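Side-chain contacts in conserved protein (Methanothermobacter thermautotrophicus, PDB 1T57), which is of unknown function but binds flavin mononucleotide and magnesium, and belongs to the family of the pyruvate kinase alpha/beta domain: residues E22-Y27 / V43-D48; S78-A83 / L91-E96. All coordinates share one frame; numbering follows the deposited sequence.

Contact 1. Residues E22-Y27 / V43-D48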
ATOM      1  N   GLU A  22      26.548  14.824 -28.535  1.00 75.90           N
ATOM      2  CA  GLU A  22      26.690  15.980 -27.648  1.00 68.58           C
ATOM      3  C   GLU A  22      25.794  17.098 -28.135  1.00 61.98           C
ATOM      4  O   GLU A  22      25.836  17.460 -29.309  1.00 58.36           O
ATOM      5  CB  GLU A  22      28.146  16.454 -27.614  1.00 70.48           C
ATOM      6  CG  GLU A  22      28.449  17.516 -26.566  1.00 78.28           C
ATOM      7  CD  GLU A  22      29.937  17.852 -26.485  1.00 82.35           C
ATOM      8  OE1 GLU A  22      30.722  17.003 -26.004  1.00 82.56           O
ATOM      9  OE2 GLU A  22      30.319  18.969 -26.906  1.00 84.90           O
ATOM     10  N   LYS A  23      24.967  17.622 -27.237  1.00 55.56           N
ATOM     11  CA  LYS A  23      24.050  18.702 -27.580  1.00 53.27           C
ATOM     12  C   LYS A  23      24.039  19.674 -26.419  1.00 51.42           C
ATOM     13  O   LYS A  23      24.780  19.497 -25.455  1.00 50.65           O
ATOM     14  CB  LYS A  23      22.619  18.182 -27.789  1.00 54.03           C
ATOM     15  CG  LYS A  23      22.512  16.909 -28.591  1.00 51.26           C
ATOM     16  CD  LYS A  23      21.066  16.596 -28.935  1.00 50.65           C
ATOM     17  CE  LYS A  23      20.961  15.187 -29.480  1.00 47.33           C
ATOM     18  NZ  LYS A  23      19.618  14.879 -30.014  1.00 47.87           N
ATOM     19  N   LYS A  24      23.176  20.684 -26.508  1.00 50.74           N
ATOM     20  CA  LYS A  24      23.054  21.704 -25.471  1.00 49.63           C
ATOM     21  C   LYS A  24      21.887  21.381 -24.546  1.00 47.32           C
ATOM     22  O   LYS A  24      20.986  20.632 -24.905  1.00 46.77           O
ATOM     23  CB  LYS A  24      22.810  23.076 -26.111  1.00 50.10           C
ATOM     24  CG  LYS A  24      21.745  23.045 -27.200  1.00 51.11           C
ATOM     25  CD  LYS A  24      21.171  24.414 -27.537  1.00 53.55           C
ATOM     26  CE  LYS A  24      22.135  25.293 -28.309  1.00 54.11           C
ATOM     27  NZ  LYS A  24      21.544  26.651 -28.527  1.00 54.42           N
ATOM     28  N   ILE A  25      21.923  21.941 -23.346  1.00 40.36           N
ATOM     29  CA  ILE A  25      20.864  21.770 -22.382  1.00 38.43           C
ATOM     30  C   ILE A  25      20.951  23.014 -21.537  1.00 42.44           C
ATOM     31  O   ILE A  25      22.046  23.400 -21.098  1.00 38.05           O
ATOM     32  CB  ILE A  25      21.062  20.518 -21.477  1.00 37.88           C
ATOM     33  CG1 ILE A  25      19.890  20.419 -20.500  1.00 33.73           C
ATOM     34  CG2 ILE A  25      22.405  20.586 -20.738  1.00 31.84           C
ATOM     35  CD1 ILE A  25      20.018  19.315 -19.483  1.00 31.40           C
ATOM     36  N   CYS A  26      19.812  23.666 -21.328  1.00 38.96           N
ATOM     37  CA  CYS A  26      19.803  24.864 -20.510  1.00 37.98           C
ATOM     38  C   CYS A  26      19.374  24.572 -19.071  1.00 39.30           C
ATOM     39  O   CYS A  26      18.355  23.903 -18.846  1.00 34.94           O
ATOM     40  CB  CYS A  26      18.868  25.899 -21.128  1.00 42.75           C
ATOM     41  SG  CYS A  26      19.219  27.563 -20.602  1.00 46.89           S
ATOM     42  N   TYR A  27      20.169  25.048 -18.110  1.00 36.16           N
ATOM     43  CA  TYR A  27      19.863  24.897 -16.689  1.00 36.10           C
ATOM     44  C   TYR A  27      19.446  26.263 -16.151  1.00 33.07           C
ATOM     45  O   TYR A  27      20.273  27.147 -16.008  1.00 32.92           O
ATOM     46  CB  TYR A  27      21.084  24.408 -15.895  1.00 31.99           C
ATOM     47  CG  TYR A  27      21.511  23.012 -16.251  1.00 37.27           C
ATOM     48  CD1 TYR A  27      22.752  22.777 -16.825  1.00 35.32           C
ATOM     49  CD2 TYR A  27      20.651  21.930 -16.070  1.00 31.95           C
ATOM     50  CE1 TYR A  27      23.129  21.506 -17.216  1.00 32.84           C
ATOM     51  CE2 TYR A  27      21.011  20.659 -16.466  1.00 30.16           C
ATOM     52  CZ  TYR A  27      22.248  20.453 -17.041  1.00 33.01           C
ATOM     53  OH  TYR A  27      22.598  19.212 -17.496  1.00 31.83           O
ATOM     54  N   VAL A  43      12.665  24.606 -27.579  1.00 37.05           N
ATOM     55  CA  VAL A  43      11.922  23.482 -28.158  1.00 43.08           C
ATOM     56  C   VAL A  43      11.860  23.612 -29.668  1.00 41.23           C
ATOM     57  O   VAL A  43      11.991  22.611 -30.383  1.00 40.39           O
ATOM     58  CB  VAL A  43      10.435  23.330 -27.650  1.00 45.42           C
ATOM     59  CG1 VAL A  43      10.368  23.448 -26.149  1.00 39.13           C
ATOM     60  CG2 VAL A  43       9.523  24.320 -28.348  1.00 50.70           C
ATOM     61  N   GLY A  44      11.646  24.844 -30.141  1.00 45.56           N
ATOM     62  CA  GLY A  44      11.561  25.090 -31.568  1.00 43.77           C
ATOM     63  C   GLY A  44      12.763  24.474 -32.243  1.00 46.09           C
ATOM     64  O   GLY A  44      12.625  23.601 -33.098  1.00 42.19           O
ATOM     65  N   GLU A  45      13.947  24.905 -31.808  1.00 50.31           N
ATOM     66  CA  GLU A  45      15.208  24.433 -32.367  1.00 52.35           C
ATOM     67  C   GLU A  45      15.332  22.922 -32.325  1.00 46.35           C
ATOM     68  O   GLU A  45      15.604  22.289 -33.344  1.00 48.42           O
ATOM     69  CB  GLU A  45      16.377  25.083 -31.614  1.00 69.14           C
ATOM     70  CG  GLU A  45      17.684  25.170 -32.386  1.00 90.97           C
ATOM     71  CD  GLU A  45      18.783  25.854 -31.586  1.00102.81           C
ATOM     72  OE1 GLU A  45      19.663  26.493 -32.206  1.00109.14           O
ATOM     73  OE2 GLU A  45      18.765  25.751 -30.340  1.00108.08           O
ATOM     74  N   ARG A  46      15.130  22.334 -31.151  1.00 44.69           N
ATOM     75  CA  ARG A  46      15.261  20.894 -31.009  1.00 39.04           C
ATOM     76  C   ARG A  46      14.247  20.161 -31.857  1.00 37.99           C
ATOM     77  O   ARG A  46      14.524  19.069 -32.347  1.00 36.09           O
ATOM     78  CB  ARG A  46      15.121  20.469 -29.545  1.00 40.10           C
ATOM     79  CG  ARG A  46      15.173  18.984 -29.350  1.00 38.85           C
ATOM     80  CD  ARG A  46      16.551  18.419 -29.618  1.00 40.72           C
ATOM     81  NE  ARG A  46      17.362  18.410 -28.413  1.00 49.56           N
ATOM     82  CZ  ARG A  46      18.166  19.398 -28.040  1.00 53.29           C
ATOM     83  NH1 ARG A  46      18.278  20.489 -28.781  1.00 54.96           N
ATOM     84  NH2 ARG A  46      18.872  19.287 -26.924  1.00 54.94           N
ATOM     85  N   ALA A  47      13.077  20.759 -32.044  1.00 38.43           N
ATOM     86  CA  ALA A  47      12.079  20.121 -32.875  1.00 45.44           C
ATOM     87  C   ALA A  47      12.587  20.055 -34.324  1.00 47.70           C
ATOM     88  O   ALA A  47      12.556  18.997 -34.964  1.00 46.95           O
ATOM     89  CB  ALA A  47      10.773  20.877 -32.803  1.00 48.90           C
ATOM     90  N   ASP A  48      13.064  21.175 -34.852  1.00 51.42           N
ATOM     91  CA  ASP A  48      13.595  21.168 -36.219  1.00 56.68           C
ATOM     92  C   ASP A  48      14.695  20.114 -36.306  1.00 54.32           C
ATOM     93  O   ASP A  48      14.700  19.261 -37.200  1.00 51.51           O
ATOM     94  CB  ASP A  48      14.198  22.529 -36.561  1.00 62.09           C
ATOM     95  CG  ASP A  48      13.153  23.611 -36.682  1.00 70.08           C
ATOM     96  OD1 ASP A  48      13.532  24.807 -36.644  1.00 73.57           O
ATOM     97  OD2 ASP A  48      11.957  23.264 -36.826  1.00 77.19           O
TER
HETATM   98  O   HOH W   1      19.097  18.524 -24.439  1.00 32.75           O
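R46 reaches across from the helix to the strand and gives one N-H of its guanidinium to the backbone carbonyl of K24, with R46 NH2 3.2 Å from K24 O. The oxygen lies in the guanidinium plane, and the donor in turn lies in the carbonyl plane at a C=O...N angle of 157°; the N-H...O angle of 141° leaves the bond somewhat bent. Although CG starts anti to the backbone N, the chain then turns at chi2 (69°) and chi3, and the two bends bring the edge that carries NH2 to the K24 carbonyl. A water joins the same oxygen to NH2, its bond to NH2 being weak. K23 passes at a slant over one face of the guanidinium, with CD 3.8 Å above the plane near the rim. A lysine suits this place because its methylenes can lie against part of a flat group while its amine goes on to E199. K23 NZ and R46 NE are 4.5 Å apart, and E199 forms a salt bridge with each, probably offsetting their like charges. Arginine, long and with several N-H groups, can serve the K24 carbonyl and E199 at once. Farther out, K24 crosses E45 at about a right angle; K24 NZ is 3.4 Å from E45 OE2, a salt bridge whose hydrogen bond is weak, and the stronger partner of the K24 amine is E22 of the second subunit. E45, exposed on the helix, suits its place by setting an acid opposite that amine. With a leucine in place of R46, the K24 carbonyl would probably lose its side-chain donor, and E199 would keep only K23 of its two basic partners here. Segments 22-27 and 43-48 run nearly antiparallel, their axes 11.2 Å apart at closest approach. The helix also packs through V43 and R46 on strands 168-172 and 180-185, while strand 22-28 pairs with 196-204 and, in an antiparallel ladder, with a strand of the second subunit.

Contact 2. Residues S78-A83 / L91-E96. With FMN (flavin mononucleotide), chain E.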
ATOM      1  N   SER A  78      -2.805  21.059 -25.701  1.00 43.38           N
ATOM      2  CA  SER A  78      -2.713  21.829 -24.482  1.00 38.29           C
ATOM      3  C   SER A  78      -3.631  21.179 -23.462  1.00 37.46           C
ATOM      4  O   SER A  78      -4.832  20.978 -23.728  1.00 28.92           O
ATOM      5  CB  SER A  78      -3.165  23.270 -24.748  1.00 43.44           C
ATOM      6  OG  SER A  78      -3.044  24.104 -23.602  1.00 46.76           O
ATOM      7  N   VAL A  79      -3.061  20.789 -22.324  1.00 30.06           N
ATOM      8  CA  VAL A  79      -3.891  20.217 -21.280  1.00 32.30           C
ATOM      9  C   VAL A  79      -3.927  21.226 -20.138  1.00 31.10           C
ATOM     10  O   VAL A  79      -2.906  21.780 -19.739  1.00 29.31           O
ATOM     11  CB  VAL A  79      -3.384  18.821 -20.753  1.00 31.28           C
ATOM     12  CG1 VAL A  79      -2.524  18.138 -21.797  1.00 26.52           C
ATOM     13  CG2 VAL A  79      -2.662  18.957 -19.438  1.00 27.16           C
ATOM     14  N   THR A  80      -5.122  21.504 -19.650  1.00 27.23           N
ATOM     15  CA  THR A  80      -5.282  22.426 -18.544  1.00 32.63           C
ATOM     16  C   THR A  80      -5.538  21.592 -17.287  1.00 37.06           C
ATOM     17  O   THR A  80      -5.478  20.352 -17.334  1.00 31.66           O
ATOM     18  CB  THR A  80      -6.468  23.372 -18.806  1.00 33.18           C
ATOM     19  OG1 THR A  80      -6.881  23.972 -17.581  1.00 37.90           O
ATOM     20  CG2 THR A  80      -7.628  22.609 -19.417  1.00 37.51           C
ATOM     21  N   HIS A  81      -5.799  22.264 -16.165  1.00 36.22           N
ATOM     22  CA  HIS A  81      -6.098  21.574 -14.910  1.00 33.80           C
ATOM     23  C   HIS A  81      -7.466  20.907 -14.989  1.00 33.57           C
ATOM     24  O   HIS A  81      -8.310  21.315 -15.792  1.00 30.77           O
ATOM     25  CB  HIS A  81      -6.106  22.571 -13.762  1.00 37.14           C
ATOM     26  CG  HIS A  81      -4.755  22.829 -13.183  1.00 40.76           C
ATOM     27  ND1 HIS A  81      -4.518  23.838 -12.276  1.00 42.24           N
ATOM     28  CD2 HIS A  81      -3.571  22.207 -13.374  1.00 36.94           C
ATOM     29  CE1 HIS A  81      -3.241  23.828 -11.937  1.00 42.78           C
ATOM     30  NE2 HIS A  81      -2.644  22.849 -12.588  1.00 36.15           N
ATOM     31  N   HIS A  82      -7.692  19.888 -14.162  1.00 33.32           N
ATOM     32  CA  HIS A  82      -8.976  19.192 -14.177  1.00 35.19           C
ATOM     33  C   HIS A  82      -9.963  20.090 -13.465  1.00 34.76           C
ATOM     34  O   HIS A  82      -9.562  20.924 -12.668  1.00 34.62           O
ATOM     35  CB  HIS A  82      -8.898  17.845 -13.451  1.00 32.23           C
ATOM     36  CG  HIS A  82      -8.803  17.947 -11.956  1.00 30.54           C
ATOM     37  ND1 HIS A  82      -7.599  17.971 -11.283  1.00 31.94           N
ATOM     38  CD2 HIS A  82      -9.766  17.946 -11.003  1.00 27.22           C
ATOM     39  CE1 HIS A  82      -7.824  17.972  -9.978  1.00 31.95           C
ATOM     40  NE2 HIS A  82      -9.131  17.958  -9.783  1.00 32.95           N
ATOM     41  N   ALA A  83     -11.245  19.924 -13.762  1.00 34.94           N
ATOM     42  CA  ALA A  83     -12.283  20.721 -13.136  1.00 38.83           C
ATOM     43  C   ALA A  83     -12.295  20.328 -11.673  1.00 36.27           C
ATOM     44  O   ALA A  83     -12.244  19.144 -11.346  1.00 41.34           O
ATOM     45  CB  ALA A  83     -13.636  20.420 -13.770  1.00 35.55           C
ATOM     46  N   LEU A  91     -13.834  24.850 -13.787  1.00 51.57           N
ATOM     47  CA  LEU A  91     -12.744  24.680 -14.739  1.00 45.52           C
ATOM     48  C   LEU A  91     -11.970  26.017 -14.816  1.00 45.44           C
ATOM     49  O   LEU A  91     -12.564  27.069 -15.094  1.00 45.43           O
ATOM     50  CB  LEU A  91     -13.327  24.323 -16.110  1.00 43.48           C
ATOM     51  CG  LEU A  91     -12.410  23.664 -17.132  1.00 45.02           C
ATOM     52  CD1 LEU A  91     -12.042  22.257 -16.648  1.00 43.54           C
ATOM     53  CD2 LEU A  91     -13.114  23.601 -18.482  1.00 37.71           C
ATOM     54  N   GLU A  92     -10.654  25.985 -14.578  1.00 42.55           N
ATOM     55  CA  GLU A  92      -9.832  27.205 -14.621  1.00 43.02           C
ATOM     56  C   GLU A  92      -9.722  27.795 -16.010  1.00 47.61           C
ATOM     57  O   GLU A  92      -9.630  29.009 -16.180  1.00 47.50           O
ATOM     58  CB  GLU A  92      -8.416  26.929 -14.103  1.00 34.45           C
ATOM     59  CG  GLU A  92      -8.242  27.146 -12.629  1.00 35.92           C
ATOM     60  CD  GLU A  92      -7.197  26.237 -12.054  1.00 33.88           C
ATOM     61  OE1 GLU A  92      -6.291  26.699 -11.325  1.00 39.16           O
ATOM     62  OE2 GLU A  92      -7.288  25.032 -12.340  1.00 36.72           O
ATOM     63  N   LEU A  93      -9.711  26.925 -17.003  1.00 50.14           N
ATOM     64  CA  LEU A  93      -9.595  27.362 -18.374  1.00 57.31           C
ATOM     65  C   LEU A  93     -10.854  28.132 -18.783  1.00 62.49           C
ATOM     66  O   LEU A  93     -11.967  27.595 -18.744  1.00 66.20           O
ATOM     67  CB  LEU A  93      -9.364  26.130 -19.265  1.00 55.21           C
ATOM     68  CG  LEU A  93      -8.945  26.318 -20.725  1.00 55.28           C
ATOM     69  CD1 LEU A  93     -10.156  26.493 -21.598  1.00 57.56           C
ATOM     70  CD2 LEU A  93      -8.014  27.509 -20.840  1.00 54.33           C
ATOM     71  N   GLU A  94     -10.669  29.395 -19.159  1.00 67.74           N
ATOM     72  CA  GLU A  94     -11.773  30.244 -19.588  1.00 73.11           C
ATOM     73  C   GLU A  94     -12.267  29.766 -20.935  1.00 72.66           C
ATOM     74  O   GLU A  94     -11.489  29.278 -21.750  1.00 74.62           O
ATOM     75  CB  GLU A  94     -11.311  31.691 -19.716  1.00 74.66           C
ATOM     76  CG  GLU A  94     -10.848  32.298 -18.406  1.00 82.51           C
ATOM     77  CD  GLU A  94     -11.975  32.966 -17.635  1.00 87.86           C
ATOM     78  OE1 GLU A  94     -13.000  32.301 -17.345  1.00 89.47           O
ATOM     79  OE2 GLU A  94     -11.823  34.167 -17.319  1.00 94.88           O
ATOM     80  N   ASP A  95     -13.565  29.915 -21.165  1.00 75.63           N
ATOM     81  CA  ASP A  95     -14.192  29.502 -22.413  1.00 78.30           C
ATOM     82  C   ASP A  95     -13.547  30.270 -23.558  1.00 77.81           C
ATOM     83  O   ASP A  95     -13.283  29.718 -24.617  1.00 74.99           O
ATOM     84  CB  ASP A  95     -15.686  29.802 -22.325  1.00 78.59           C
ATOM     85  CG  ASP A  95     -16.268  29.407 -20.976  1.00 80.39           C
ATOM     86  OD1 ASP A  95     -15.693  29.831 -19.948  1.00 78.21           O
ATOM     87  OD2 ASP A  95     -17.285  28.674 -20.943  1.00 82.35           O
ATOM     88  N   GLU A  96     -13.276  31.548 -23.309  1.00 77.99           N
ATOM     89  CA  GLU A  96     -12.653  32.433 -24.291  1.00 81.18           C
ATOM     90  C   GLU A  96     -11.283  31.932 -24.720  1.00 75.54           C
ATOM     91  O   GLU A  96     -10.995  31.821 -25.911  1.00 75.13           O
ATOM     92  CB  GLU A  96     -12.485  33.824 -23.698  1.00 92.28           C
ATOM     93  CG  GLU A  96     -13.727  34.361 -23.038  1.00110.17           C
ATOM     94  CD  GLU A  96     -13.386  35.372 -21.969  1.00122.12           C
ATOM     95  OE1 GLU A  96     -12.392  36.104 -22.153  1.00127.97           O
ATOM     96  OE2 GLU A  96     -14.104  35.443 -20.947  1.00127.63           O
TER
HETATM   97  N1  FMN E 200       2.768  23.141 -11.997  1.00 29.18           N
HETATM   98  C2  FMN E 200       3.569  22.787 -10.919  1.00 30.42           C
HETATM   99  O2  FMN E 200       4.441  23.538 -10.525  1.00 32.93           O
HETATM  100  N3  FMN E 200       3.547  21.545 -10.344  1.00 29.29           N
HETATM  101  C4  FMN E 200       2.570  20.648 -10.695  1.00 35.81           C
HETATM  102  O4  FMN E 200       2.633  19.492 -10.258  1.00 35.28           O
HETATM  103  C4A FMN E 200       1.770  20.963 -11.796  1.00 38.36           C
HETATM  104  N5  FMN E 200       0.812  20.070 -12.220  1.00 30.65           N
HETATM  105  C5A FMN E 200       0.239  20.268 -13.455  1.00 37.12           C
HETATM  106  C6  FMN E 200      -0.707  19.347 -13.871  1.00 39.49           C
HETATM  107  C7  FMN E 200      -1.413  19.541 -15.026  1.00 39.68           C
HETATM  108  C7M FMN E 200      -2.460  18.526 -15.348  1.00 41.69           C
HETATM  109  C8  FMN E 200      -1.534  20.839 -15.511  1.00 40.92           C
HETATM  110  C8M FMN E 200      -2.410  21.138 -16.715  1.00 39.76           C
HETATM  111  C9  FMN E 200      -0.613  21.792 -15.082  1.00 34.52           C
HETATM  112  C9A FMN E 200       0.355  21.494 -14.117  1.00 39.79           C
HETATM  113  N10 FMN E 200       1.113  22.516 -13.528  1.00 39.75           N
HETATM  114  C10 FMN E 200       1.932  22.183 -12.479  1.00 36.60           C
HETATM  115  C1' FMN E 200       1.264  23.886 -14.153  1.00 42.77           C
HETATM  116  C2' FMN E 200       2.148  23.781 -15.365  1.00 45.52           C
HETATM  117  O2' FMN E 200       3.361  23.124 -14.979  1.00 40.98           O
HETATM  118  C3' FMN E 200       2.510  25.150 -15.893  1.00 47.55           C
HETATM  119  O3' FMN E 200       3.096  25.929 -14.894  1.00 44.36           O
HETATM  120  C4' FMN E 200       1.536  25.931 -16.792  1.00 52.73           C
HETATM  121  O4' FMN E 200       2.318  26.995 -17.280  1.00 58.81           O
HETATM  122  C5' FMN E 200       0.351  26.738 -16.308  1.00 54.35           C
HETATM  123  O5' FMN E 200      -0.028  27.426 -17.480  1.00 54.72           O
HETATM  124  P   FMN E 200      -0.276  28.999 -17.699  1.00 51.20           P
HETATM  125  O1P FMN E 200      -0.991  29.132 -18.999  1.00 53.46           O
HETATM  126  O2P FMN E 200       1.029  29.819 -17.738  1.00 49.82           O
HETATM  127  O3P FMN E 200      -1.173  29.460 -16.542  1.00 54.41           O
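H81 is held at one edge by the carboxylate of E92 and turns another edge to the flavin. H81 ND1 donates to E92 OE2 at 3.0 Å, the oxygen lying almost in the ring plane and being approached on its syn side, with the donor 27° out of the carboxylate plane. A weak second bond runs from ND1 to OE1, and the two flat groups are turned 35° apart. Across the ring, H81 CD2 comes within 3.3 Å of FMN C8 and H81 NE2 within 3.4 Å of FMN C9, so the imidazole edge stands over the face of the benzenoid ring. Histidine suits the site because it combines a donor for the glutamate with a flat, narrow edge for the flavin. CG lies anti to the carbonyl carbon (chi1 -85°), which places the ring between the glutamate and the flavin. The backbone also comes close to the flavin, V79 O lying 3.1 Å from its methyl C8M.

T80 meets L93 at about a right angle, T80 OG1 3.7 Å from L93 CB and CG2 touching the same carbon; the hydroxyl is hydrogen-bonded to the V60 carbonyl, so a threonine can serve a polar and an apolar neighbour at once. Beyond H81, L91 CD1 rests on A83 CB at 3.8 Å, near A157 and A159 of the third subunit.

The rings of F85 and H113 also meet H81. Residues 78-83 begin in strand 75-79 and run on into a loop. Segment 91-96 leads through the N-cap E94 into helix 95-104, so the contact holds the two ends of the strand-to-helix connection together in the beta-alpha-beta unit completed by strand 107-109.

How the contacts relate
Contact 1 closes before contact 2 opens along the chain, and the two lie on opposite sides of its centre, their own centres 29 Å apart and their nearest atoms about 13 Å apart, without touching. What they share is the mixed sheet. Contact 1 involves strand 22-28, the outermost on one side within this chain, and helix 36-50, while contact 2 begins at strand 75-79, next to 107-109, the outermost on the other side. The two ends face different tasks: contact 1 lies where the sheet continues into the second subunit, and contact 2 helps form the flavin pocket while bordering the third. Cofactor binding and subunit assembly are thus both built on one sheet.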